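Local coordinates for enoyl-CoA hydratase (PDB 5KJP), which probably catalyses the reversible addition of water to the double bond of 2-enoyl-CoA thioesters in fatty acid metabolism, as a trimeric member of the crotonase superfamily, at residues A[49-54]-A[103-108]; A[94-99]-A[121-126]; A[215-220]-A[235-240]; A[28-31]-A[36-39]; A[62-67]-A[195-200]. All coordinates share one frame; numbering follows the deposited sequence.

Interaction 1 (A[49-54]-A[103-108]); sequences DAMDQL and KPLIAA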
# COMPACT_ATOMS: atom_id res chain seq x y z
N ASP A 49 -20.69 -5.62 -22.76
CA ASP A 49 -20.49 -5.79 -24.20
C ASP A 49 -19.25 -5.05 -24.68
O ASP A 49 -18.50 -5.56 -25.51
CB ASP A 49 -21.72 -5.31 -24.97
CG ASP A 49 -22.92 -6.23 -24.82
OD1 ASP A 49 -22.76 -7.39 -24.36
OD2 ASP A 49 -24.04 -5.79 -25.17
N ALA A 50 -19.05 -3.84 -24.17
CA ALA A 50 -17.89 -3.02 -24.55
C ALA A 50 -16.58 -3.68 -24.13
O ALA A 50 -15.60 -3.69 -24.88
CB ALA A 50 -18.01 -1.63 -23.94
N MSE A 51 -16.55 -4.24 -22.92
CA MSE A 51 -15.35 -4.94 -22.44
C MSE A 51 -15.09 -6.20 -23.27
O MSE A 51 -13.93 -6.53 -23.55
CB MSE A 51 -15.48 -5.28 -20.95
CG MSE A 51 -15.59 -4.06 -20.03
SE MSE A 51 -14.28 -2.63 -20.38
CE MSE A 51 -15.22 -1.19 -19.44
N ASP A 52 -16.16 -6.89 -23.67
CA ASP A 52 -16.03 -8.05 -24.56
C ASP A 52 -15.44 -7.62 -25.89
O ASP A 52 -14.59 -8.31 -26.47
CB ASP A 52 -17.38 -8.75 -24.79
CG ASP A 52 -17.92 -9.43 -23.54
OD1 ASP A 52 -17.15 -9.60 -22.57
OD2 ASP A 52 -19.11 -9.80 -23.54
N GLN A 53 -15.90 -6.48 -26.38
CA GLN A 53 -15.42 -5.96 -27.65
C GLN A 53 -13.94 -5.62 -27.57
O GLN A 53 -13.15 -5.99 -28.45
CB GLN A 53 -16.21 -4.72 -28.06
CG GLN A 53 -15.77 -4.12 -29.39
CD GLN A 53 -16.56 -2.88 -29.75
OE1 GLN A 53 -17.56 -2.55 -29.11
NE2 GLN A 53 -16.12 -2.17 -30.79
N LEU A 54 -13.56 -4.91 -26.51
CA LEU A 54 -12.17 -4.56 -26.24
C LEU A 54 -11.27 -5.79 -26.28
O LEU A 54 -10.30 -5.83 -27.04
CB LEU A 54 -12.03 -3.87 -24.88
CG LEU A 54 -10.60 -3.72 -24.35
CD1 LEU A 54 -9.79 -2.75 -25.23
CD2 LEU A 54 -10.60 -3.28 -22.89
N LYS A 103 -7.31 -6.38 -21.31
CA LYS A 103 -6.56 -5.23 -21.82
C LYS A 103 -6.71 -4.04 -20.86
O LYS A 103 -7.63 -4.01 -20.05
CB LYS A 103 -7.05 -4.88 -23.23
CG LYS A 103 -6.69 -5.96 -24.24
CD LYS A 103 -7.26 -5.66 -25.63
CE LYS A 103 -7.01 -6.83 -26.58
NZ LYS A 103 -7.78 -6.69 -27.85
N PRO A 104 -5.80 -3.05 -20.94
CA PRO A 104 -5.87 -1.92 -20.00
C PRO A 104 -7.14 -1.07 -20.17
O PRO A 104 -7.63 -0.85 -21.28
CB PRO A 104 -4.62 -1.09 -20.34
CG PRO A 104 -3.70 -2.05 -21.01
CD PRO A 104 -4.58 -2.99 -21.78
N LEU A 105 -7.66 -0.63 -19.03
CA LEU A 105 -8.83 0.22 -18.99
C LEU A 105 -8.53 1.46 -18.16
O LEU A 105 -8.07 1.37 -17.02
CB LEU A 105 -10.02 -0.54 -18.39
CG LEU A 105 -11.29 0.27 -18.16
CD1 LEU A 105 -11.88 0.79 -19.48
CD2 LEU A 105 -12.30 -0.59 -17.40
N ILE A 106 -8.80 2.61 -18.75
CA ILE A 106 -8.64 3.89 -18.07
C ILE A 106 -10.01 4.50 -17.80
O ILE A 106 -10.84 4.57 -18.70
CB ILE A 106 -7.81 4.88 -18.93
CG1 ILE A 106 -6.43 4.30 -19.25
CG2 ILE A 106 -7.70 6.24 -18.23
CD1 ILE A 106 -5.80 4.91 -20.50
N ALA A 107 -10.25 4.93 -16.56
CA ALA A 107 -11.47 5.68 -16.28
C ALA A 107 -11.20 7.18 -16.37
O ALA A 107 -10.27 7.69 -15.73
CB ALA A 107 -12.02 5.31 -14.89
N ALA A 108 -11.99 7.88 -17.18
CA ALA A 108 -11.88 9.34 -17.31
C ALA A 108 -13.02 10.01 -16.56
O ALA A 108 -14.16 10.03 -17.03
CB ALA A 108 -11.87 9.76 -18.78
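Helix 41-56 lies across one face of the parallel part of the crotonase sheet, and here selenomethionine M51 and L54 on its later turns meet L105, at the start of strand 105-109, and K103 just before it. K103 makes the one polar bond of the contact: its NZ donates to the backbone O of L54 at 2.8 Å. The ammonium lies in the carbonyl plane, with a C=O...N angle of 154°, and also bonds to the O of L60. This carbonyl lies near the C-terminal end of the helix, whose partial negative charge would be expected to favour a lysine ammonium. The chain of K103 is extended beyond CG and runs antiparallel to the side chain of L54, so that K103 CD comes 3.9 Å from L54 CD1 while K103 CB lies 3.9 Å from L54 CG. Lysine methylenes thus cover the leucine on the way to the bond. M51 comes in differently. Its chain bends at chi2 (-47°), which carries the methyl toward the strand, where CE stands 3.6 Å from CD2 of L105 and 3.9 Å from CD1. The two side chains cross at about a right angle, the methionine end lying over the fork of the leucine. F96 touches both, and I28 of strand 25-30 also packs on M51. The backbone of L105 is meanwhile paired with D125 and L126. A helix joining two parallel strands and resting on the next strand over is typical of the beta-alpha-beta layering of the crotonase fold.

Interaction 2 (A[94-99]-A[121-126]); sequences LGFTER and ALAADL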
# COMPACT_ATOMS: atom_id res chain seq x y z
N LEU A 94 -21.43 -5.22 -11.51
CA LEU A 94 -21.98 -3.97 -12.01
C LEU A 94 -21.25 -3.63 -13.30
O LEU A 94 -20.22 -2.96 -13.29
CB LEU A 94 -21.83 -2.85 -10.98
CG LEU A 94 -22.65 -1.58 -11.21
CD1 LEU A 94 -24.13 -1.85 -11.00
CD2 LEU A 94 -22.17 -0.43 -10.31
N GLY A 95 -21.79 -4.11 -14.42
CA GLY A 95 -21.12 -3.95 -15.69
C GLY A 95 -19.95 -4.91 -15.84
O GLY A 95 -20.01 -5.87 -16.61
N PHE A 96 -18.88 -4.66 -15.08
CA PHE A 96 -17.66 -5.45 -15.20
C PHE A 96 -16.86 -5.51 -13.89
O PHE A 96 -15.71 -5.94 -13.88
CB PHE A 96 -16.77 -4.89 -16.32
CG PHE A 96 -16.33 -3.47 -16.08
CD1 PHE A 96 -17.15 -2.40 -16.42
CD2 PHE A 96 -15.10 -3.20 -15.49
CE1 PHE A 96 -16.74 -1.09 -16.19
CE2 PHE A 96 -14.69 -1.90 -15.25
CZ PHE A 96 -15.51 -0.84 -15.60
N THR A 97 -17.46 -5.07 -12.78
CA THR A 97 -16.75 -5.02 -11.51
C THR A 97 -16.24 -6.38 -11.03
O THR A 97 -15.24 -6.45 -10.32
CB THR A 97 -17.63 -4.44 -10.38
OG1 THR A 97 -18.89 -5.11 -10.37
CG2 THR A 97 -17.83 -2.94 -10.58
N GLU A 98 -16.92 -7.46 -11.41
CA GLU A 98 -16.48 -8.79 -11.01
C GLU A 98 -15.83 -9.53 -12.18
O GLU A 98 -15.57 -10.73 -12.10
CB GLU A 98 -17.65 -9.59 -10.45
CG GLU A 98 -18.20 -8.97 -9.18
CD GLU A 98 -19.32 -9.76 -8.56
OE1 GLU A 98 -19.30 -11.00 -8.65
OE2 GLU A 98 -20.23 -9.13 -7.98
N ARG A 99 -15.57 -8.80 -13.25
CA ARG A 99 -14.92 -9.37 -14.43
C ARG A 99 -14.16 -8.28 -15.18
O ARG A 99 -14.53 -7.91 -16.30
CB ARG A 99 -15.96 -10.04 -15.33
CG ARG A 99 -15.39 -10.80 -16.52
CD ARG A 99 -16.48 -11.16 -17.52
NE ARG A 99 -15.92 -11.65 -18.78
CZ ARG A 99 -15.42 -12.87 -18.95
NH1 ARG A 99 -15.41 -13.74 -17.94
NH2 ARG A 99 -14.94 -13.23 -20.13
N ALA A 121 -14.72 2.85 -11.39
CA ALA A 121 -13.39 3.43 -11.52
C ALA A 121 -12.32 2.51 -10.93
O ALA A 121 -11.25 2.35 -11.50
CB ALA A 121 -13.33 4.82 -10.87
N LEU A 122 -12.64 1.89 -9.80
CA LEU A 122 -11.70 0.97 -9.13
C LEU A 122 -11.47 -0.30 -9.93
O LEU A 122 -10.42 -0.94 -9.81
CB LEU A 122 -12.21 0.61 -7.73
CG LEU A 122 -12.08 1.73 -6.71
CD1 LEU A 122 -12.84 1.40 -5.44
CD2 LEU A 122 -10.60 1.96 -6.40
N ALA A 123 -12.45 -0.69 -10.74
CA ALA A 123 -12.31 -1.87 -11.58
C ALA A 123 -11.45 -1.58 -12.81
O ALA A 123 -10.98 -2.50 -13.47
CB ALA A 123 -13.68 -2.39 -12.00
N ALA A 124 -11.28 -0.30 -13.13
CA ALA A 124 -10.33 0.11 -14.17
C ALA A 124 -8.91 0.04 -13.61
O ALA A 124 -8.72 -0.13 -12.41
CB ALA A 124 -10.65 1.53 -14.66
N ASP A 125 -7.92 0.18 -14.48
CA ASP A 125 -6.52 0.06 -14.07
C ASP A 125 -5.93 1.40 -13.70
O ASP A 125 -5.04 1.50 -12.85
CB ASP A 125 -5.70 -0.56 -15.19
CG ASP A 125 -6.26 -1.89 -15.63
OD1 ASP A 125 -6.37 -2.78 -14.76
OD2 ASP A 125 -6.61 -2.02 -16.81
N LEU A 126 -6.41 2.43 -14.38
CA LEU A 126 -5.85 3.77 -14.27
C LEU A 126 -7.01 4.75 -14.21
O LEU A 126 -8.06 4.52 -14.81
CB LEU A 126 -4.95 4.08 -15.46
CG LEU A 126 -3.80 3.11 -15.72
CD1 LEU A 126 -3.14 3.39 -17.05
CD2 LEU A 126 -2.79 3.20 -14.59
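F96 pushes its ring against A123, where helix 116-123 gives way to the loop toward strand 126-130, and the tight part of the contact is little more than this one meeting. CE2 of F96 comes to 3.4 Å from CB of A123, with CD2 of F96 next at 3.9 Å from that methyl, which approaches the ring obliquely. The backbone N of A124 lies at the ring edge, near its plane, 4.3 Å from CE2. A chi1 of 61° sets CG of F96 between its own backbone N and carbonyl carbon, and from there the ring reaches A123; it also packs on L105 of strand 105-109. T97 sits more loosely: its CA is 4.1 Å from CB of A123 and its CG2 4.4 Å. Its hydroxyl serves the loop instead, accepting from N of L94 at 2.8 Å with an N-H...O angle of 147°. F96 to R99 form a type I turn, closed by the N of R99 and the O of F96. On the looser side E98 and R99 point away from 121-126; R99 is exposed to solvent, whereas E98 packs on F231 of the third subunit and is partly exposed. R153 takes the O of T97 and R157 that of L122. The contact between the segments is therefore purely apolar and short-ranged, probably held by dispersion and shape, while polar groups of the turn and of 121-126 find partners of their own.

Interaction 3 (A[215-220]-A[235-240]); sequences TKRIIT and MKILVP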
# COMPACT_ATOMS: atom_id res chain seq x y z
N THR A 215 2.10 -7.53 -18.72
CA THR A 215 2.51 -6.70 -17.59
C THR A 215 1.33 -6.49 -16.64
O THR A 215 1.46 -6.65 -15.42
CB THR A 215 3.07 -5.35 -18.06
OG1 THR A 215 4.32 -5.57 -18.73
CG2 THR A 215 3.30 -4.42 -16.88
N LYS A 216 0.18 -6.17 -17.21
CA LYS A 216 -1.03 -6.01 -16.41
C LYS A 216 -1.39 -7.32 -15.72
O LYS A 216 -1.75 -7.34 -14.54
CB LYS A 216 -2.20 -5.52 -17.26
CG LYS A 216 -3.53 -5.60 -16.54
CD LYS A 216 -4.67 -4.94 -17.32
CE LYS A 216 -6.01 -5.34 -16.72
NZ LYS A 216 -7.15 -4.57 -17.31
N ARG A 217 -1.28 -8.41 -16.46
CA ARG A 217 -1.59 -9.72 -15.92
C ARG A 217 -0.73 -10.06 -14.71
O ARG A 217 -1.22 -10.57 -13.71
CB ARG A 217 -1.43 -10.79 -17.00
CG ARG A 217 -1.87 -12.15 -16.54
CD ARG A 217 -1.90 -13.16 -17.67
NE ARG A 217 -2.11 -14.50 -17.15
CZ ARG A 217 -1.91 -15.62 -17.84
NH1 ARG A 217 -1.49 -15.55 -19.10
NH2 ARG A 217 -2.12 -16.80 -17.27
N ILE A 218 0.57 -9.77 -14.80
CA ILE A 218 1.46 -10.11 -13.69
C ILE A 218 1.14 -9.24 -12.48
O ILE A 218 1.04 -9.74 -11.36
CB ILE A 218 2.95 -9.95 -14.10
CG1 ILE A 218 3.33 -11.06 -15.09
CG2 ILE A 218 3.86 -10.00 -12.88
CD1 ILE A 218 4.54 -10.73 -15.94
N ILE A 219 0.93 -7.94 -12.68
CA ILE A 219 0.62 -7.07 -11.55
C ILE A 219 -0.70 -7.47 -10.87
O ILE A 219 -0.78 -7.55 -9.64
CB ILE A 219 0.56 -5.59 -11.98
CG1 ILE A 219 1.97 -5.11 -12.35
CG2 ILE A 219 -0.03 -4.73 -10.86
CD1 ILE A 219 2.03 -3.68 -12.88
N THR A 220 -1.73 -7.77 -11.67
CA THR A 220 -3.03 -8.16 -11.10
C THR A 220 -2.98 -9.55 -10.45
O THR A 220 -3.47 -9.73 -9.34
CB THR A 220 -4.16 -8.14 -12.16
OG1 THR A 220 -3.92 -9.13 -13.17
CG2 THR A 220 -4.29 -6.77 -12.82
N MSE A 235 7.25 -16.32 -14.49
CA MSE A 235 8.00 -16.89 -15.61
C MSE A 235 7.08 -17.47 -16.69
O MSE A 235 7.35 -17.33 -17.89
CB MSE A 235 8.96 -17.97 -15.11
CG MSE A 235 9.87 -18.55 -16.17
SE MSE A 235 10.94 -17.20 -17.08
CE MSE A 235 12.26 -16.87 -15.68
N LYS A 236 6.00 -18.12 -16.27
CA LYS A 236 5.05 -18.73 -17.20
C LYS A 236 4.41 -17.69 -18.10
O LYS A 236 4.08 -17.96 -19.25
CB LYS A 236 3.96 -19.48 -16.43
CG LYS A 236 4.47 -20.53 -15.46
CD LYS A 236 3.35 -20.98 -14.54
CE LYS A 236 3.80 -22.11 -13.62
NZ LYS A 236 2.84 -22.30 -12.49
N ILE A 237 4.23 -16.49 -17.57
CA ILE A 237 3.66 -15.40 -18.33
C ILE A 237 4.74 -14.73 -19.18
O ILE A 237 4.47 -14.26 -20.29
CB ILE A 237 2.97 -14.38 -17.40
CG1 ILE A 237 1.84 -15.06 -16.62
CG2 ILE A 237 2.44 -13.18 -18.19
CD1 ILE A 237 1.27 -14.21 -15.50
N LEU A 238 5.98 -14.72 -18.68
CA LEU A 238 7.09 -14.06 -19.37
C LEU A 238 7.50 -14.73 -20.67
O LEU A 238 7.78 -14.05 -21.66
CB LEU A 238 8.32 -13.99 -18.45
CG LEU A 238 8.29 -13.05 -17.25
CD1 LEU A 238 9.63 -13.10 -16.53
CD2 LEU A 238 7.99 -11.64 -17.69
N VAL A 239 7.56 -16.06 -20.67
CA VAL A 239 8.15 -16.79 -21.79
C VAL A 239 7.47 -16.51 -23.14
O VAL A 239 8.16 -16.21 -24.11
CB VAL A 239 8.17 -18.31 -21.51
CG1 VAL A 239 8.57 -19.09 -22.76
CG2 VAL A 239 9.12 -18.62 -20.37
N PRO A 240 6.12 -16.57 -23.20
CA PRO A 240 5.50 -16.28 -24.51
C PRO A 240 5.77 -14.87 -25.02
O PRO A 240 5.77 -14.65 -26.23
CB PRO A 240 4.00 -16.47 -24.23
CG PRO A 240 3.95 -17.40 -23.08
CD PRO A 240 5.11 -17.00 -22.22
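I237 projects from helix 230-242 onto R217 and I218 of helix 209-221, the two consecutive helices forming an antiparallel helical hairpin near the C terminus. The axes of 215-220 and 235-240 run at 178° to each other and 10.2 Å apart. CB of I237 already lies 4.1 Å from CG1 of I218. At the next bond the side chain divides. CG2, the branch anti to the backbone N, meets both CG1 and CD1 of I218, each at 3.9 Å. CG1, beside the backbone N (chi1 -61°), turns toward the arginine and stands 3.9 Å above the plane of the R217 guanidinium, over its centre. CD1 at the tip wedges between the two neighbours, 3.8 Å from NE of R217 and equally far from CG1 of I218. The flat arginine head therefore rests one face on the isoleucine, while its NE makes a salt bridge with OE2 of E221 one turn on, which helps to fix its rotation. I218 and I237 run alongside each other, head to tail. Facing the second subunit, I219 and T220 pack on Y160 of that chain and L238 on V145 of it, so the hairpin also takes part in the trimer interface. L238 joins the hairpin core at about a right angle to I218, through its CD2, 4.0 Å from I218 CD1.

Interaction 4 (A[28-31]-A[36-39]); sequences ITIN and KNAV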
# COMPACT_ATOMS: atom_id res chain seq x y z
N ILE A 28 -15.58 4.39 -24.36
CA ILE A 28 -16.87 3.92 -23.87
C ILE A 28 -17.51 5.02 -23.02
O ILE A 28 -16.93 5.46 -22.02
CB ILE A 28 -16.72 2.64 -23.01
CG1 ILE A 28 -15.88 1.60 -23.75
CG2 ILE A 28 -18.09 2.09 -22.62
CD1 ILE A 28 -15.26 0.55 -22.84
N THR A 29 -18.70 5.46 -23.42
CA THR A 29 -19.35 6.57 -22.74
C THR A 29 -20.71 6.17 -22.19
O THR A 29 -21.62 5.81 -22.96
CB THR A 29 -19.52 7.77 -23.69
OG1 THR A 29 -18.24 8.15 -24.20
CG2 THR A 29 -20.15 8.95 -22.97
N ILE A 30 -20.87 6.23 -20.87
CA ILE A 30 -22.19 6.03 -20.29
C ILE A 30 -23.05 7.23 -20.68
O ILE A 30 -22.64 8.38 -20.51
CB ILE A 30 -22.15 5.87 -18.76
CG1 ILE A 30 -21.22 4.71 -18.38
CG2 ILE A 30 -23.56 5.63 -18.23
CD1 ILE A 30 -20.86 4.68 -16.88
N ASN A 31 -24.22 6.93 -21.23
CA ASN A 31 -25.04 7.94 -21.88
C ASN A 31 -26.44 8.02 -21.25
O ASN A 31 -27.44 7.78 -21.92
CB ASN A 31 -25.14 7.64 -23.39
CG ASN A 31 -25.84 8.74 -24.17
OD1 ASN A 31 -25.75 9.93 -23.83
ND2 ASN A 31 -26.56 8.36 -25.22
N LYS A 36 -27.81 11.02 -14.23
CA LYS A 36 -26.46 11.12 -13.68
C LYS A 36 -25.62 9.89 -14.02
O LYS A 36 -24.75 9.48 -13.25
CB LYS A 36 -26.52 11.31 -12.16
CG LYS A 36 -27.18 12.61 -11.74
CD LYS A 36 -26.38 13.80 -12.25
CE LYS A 36 -26.95 15.10 -11.73
NZ LYS A 36 -26.19 16.27 -12.25
N ASN A 37 -25.90 9.31 -15.18
CA ASN A 37 -25.21 8.11 -15.67
C ASN A 37 -25.25 6.95 -14.68
O ASN A 37 -24.33 6.13 -14.62
CB ASN A 37 -23.77 8.47 -16.04
CG ASN A 37 -23.71 9.39 -17.26
OD1 ASN A 37 -24.50 9.23 -18.20
ND2 ASN A 37 -22.81 10.37 -17.24
N ALA A 38 -26.34 6.88 -13.90
CA ALA A 38 -26.56 5.76 -13.00
C ALA A 38 -26.65 4.46 -13.79
O ALA A 38 -27.17 4.43 -14.90
CB ALA A 38 -27.83 5.97 -12.17
N VAL A 39 -26.14 3.38 -13.21
CA VAL A 39 -26.11 2.10 -13.90
C VAL A 39 -27.43 1.35 -13.73
O VAL A 39 -27.77 0.91 -12.63
CB VAL A 39 -24.95 1.22 -13.40
CG1 VAL A 39 -24.92 -0.12 -14.15
CG2 VAL A 39 -23.62 1.96 -13.56
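The carboxamide of N37, lying against I30, is gripped at both ends: ND2 donates to the backbone O of S71 and the O of G68, and OD1 accepts from the N of R32. Three bonds to three pieces of backbone hold the group's rotation in this buried place. From here OD1 stands 3.1 Å from the O of I30. Both are acceptors, so this close pair is not a bond; the N-H of R32 at OD1 probably offsets some of the repulsion. N31 N is also near, 3.8 Å from OD1, without bonding to it. The apolar half of N37 does the packing: its CB touches CG2 of I30 at 3.6 Å, and the same methyl lies 3.7 Å from OD1, the two side chains crossing obliquely. In N37 a chi1 of -68° sets CG beside the backbone N, which turns the amide along the end of the strand, while in I30 the branch anti to the backbone N, CG2, is the one that meets it. The contact thus fastens the loop that leads out of strand 25-30 and into helix 41-56, the opening step of a beta-alpha-beta unit; as in other crotonases, this loop probably lies near the acyl-CoA site. K36 and N37 both have backbone angles of the left-handed helical region, with phi of 56° and 55°, and this turns the chain back past the strand end. I30 itself pairs through its backbone with T66 and G68 and packs on L65 and V43. N31 points away from the loop, and its ND2 bonds to OE1 of E14 and to the O of P15.

Interaction 5 (A[62-67]-A[195-200]); sequences VAILTG and DAAIAL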
# COMPACT_ATOMS: atom_id res chain seq x y z
N VAL A 62 -6.44 -0.58 -25.90
CA VAL A 62 -6.78 0.07 -24.63
C VAL A 62 -8.21 0.60 -24.71
O VAL A 62 -8.67 1.00 -25.78
CB VAL A 62 -5.80 1.24 -24.31
CG1 VAL A 62 -6.24 2.02 -23.07
CG2 VAL A 62 -4.37 0.73 -24.13
N ALA A 63 -8.91 0.61 -23.58
CA ALA A 63 -10.22 1.26 -23.52
C ALA A 63 -10.22 2.42 -22.51
O ALA A 63 -9.45 2.42 -21.55
CB ALA A 63 -11.29 0.27 -23.16
N ILE A 64 -11.09 3.39 -22.77
CA ILE A 64 -11.35 4.46 -21.83
C ILE A 64 -12.83 4.47 -21.48
O ILE A 64 -13.68 4.43 -22.38
CB ILE A 64 -10.96 5.84 -22.39
CG1 ILE A 64 -9.47 5.87 -22.77
CG2 ILE A 64 -11.31 6.95 -21.39
CD1 ILE A 64 -9.08 7.12 -23.55
N LEU A 65 -13.13 4.49 -20.19
CA LEU A 65 -14.51 4.57 -19.73
C LEU A 65 -14.79 5.96 -19.17
O LEU A 65 -14.04 6.46 -18.33
CB LEU A 65 -14.80 3.51 -18.67
CG LEU A 65 -16.15 3.65 -17.95
CD1 LEU A 65 -17.32 3.45 -18.93
CD2 LEU A 65 -16.24 2.68 -16.78
N THR A 66 -15.86 6.58 -19.64
CA THR A 66 -16.20 7.91 -19.17
C THR A 66 -17.72 8.07 -19.10
O THR A 66 -18.46 7.26 -19.65
CB THR A 66 -15.57 9.00 -20.09
OG1 THR A 66 -15.53 10.26 -19.40
CG2 THR A 66 -16.33 9.13 -21.41
N GLY A 67 -18.19 9.09 -18.38
CA GLY A 67 -19.62 9.36 -18.31
C GLY A 67 -19.93 10.60 -19.13
O GLY A 67 -19.28 11.63 -18.97
N ASP A 195 -9.63 13.92 -22.81
CA ASP A 195 -8.45 14.20 -23.63
C ASP A 195 -7.16 13.78 -22.93
O ASP A 195 -6.26 13.23 -23.55
CB ASP A 195 -8.39 15.68 -24.00
CG ASP A 195 -8.93 15.96 -25.40
OD1 ASP A 195 -9.18 14.99 -26.15
OD2 ASP A 195 -9.10 17.15 -25.74
N ALA A 196 -7.07 14.05 -21.63
CA ALA A 196 -5.90 13.60 -20.88
C ALA A 196 -5.81 12.07 -20.91
O ALA A 196 -4.72 11.51 -21.05
CB ALA A 196 -5.95 14.11 -19.44
N ALA A 197 -6.96 11.41 -20.78
CA ALA A 197 -7.01 9.95 -20.81
C ALA A 197 -6.61 9.38 -22.18
O ALA A 197 -5.96 8.34 -22.26
CB ALA A 197 -8.40 9.46 -20.42
N ILE A 198 -6.99 10.06 -23.25
CA ILE A 198 -6.60 9.62 -24.59
C ILE A 198 -5.08 9.72 -24.74
O ILE A 198 -4.44 8.82 -25.29
CB ILE A 198 -7.31 10.45 -25.69
CG1 ILE A 198 -8.80 10.12 -25.71
CG2 ILE A 198 -6.70 10.16 -27.06
CD1 ILE A 198 -9.63 11.10 -26.54
N ALA A 199 -4.49 10.79 -24.21
CA ALA A 199 -3.03 10.93 -24.23
C ALA A 199 -2.36 9.77 -23.50
O ALA A 199 -1.39 9.20 -23.99
CB ALA A 199 -2.62 12.26 -23.62
N LEU A 200 -2.90 9.41 -22.34
CA LEU A 200 -2.39 8.27 -21.58
C LEU A 200 -2.56 6.97 -22.35
O LEU A 200 -1.63 6.16 -22.44
CB LEU A 200 -3.10 8.18 -20.23
CG LEU A 200 -2.71 7.07 -19.25
CD1 LEU A 200 -1.20 7.12 -18.99
CD2 LEU A 200 -3.50 7.22 -17.95
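Both branches of I64, in strand 62-67, meet helix 193-205 at A197 and I198, and every contact made there is apolar or van der Waals. Among side chains, CG2 of I64 meets the methyl CB of A197 at 4.0 Å, and CD1 of I64 meets CG1 of I198 at 3.7 Å. The second meeting is notable because I198 starts out pointing away from the strand; its chi1 of -69° sets CG1 beside the backbone N, where the methylene can touch the incoming methyl. Against the backbone, CD1 of I64 reaches furthest: it rests on the peptide between A197 and I198, 3.6 Å from the O of A197 and equally far from the N of I198. The small side chain of A197 probably helps the tip come this close to the helix backbone. Packing is extended from around the pair by L194 on I64 and by A108 and V128 on A197. The hydrogen bonding lies along the sheet instead: I64 pairs with L26, A63 with P104 and I106, and OG1 of T66 bonds to the O of A108. L200, further along the helix, packs on T169 of the second subunit. A63 and L65 of this strand face I28 and the layer of helix 41-56, whereas I64 faces helix 193-205, so helices cover both sides of the sheet, as is typical of the crotonase fold.

From the N terminus, interaction 4 closes first, a short loop folding the exit of strand 25-30 back on itself before helix 41-56. Interaction 1 opens on that helix and spans to strand 105-109, crossing interaction 5, which opens at strand 62-67 and closes only at helix 193-205, and interaction 2, which opens at 94-99 before interaction 1 has closed. Interaction 2 lies wholly within the span of interaction 5. Interaction 3 follows all of them, in the C-terminal hairpin. Interactions 1, 4 and 5 share the large sheet; K216 of helix 209-221 links the hairpin to it through D125 and the O of K103.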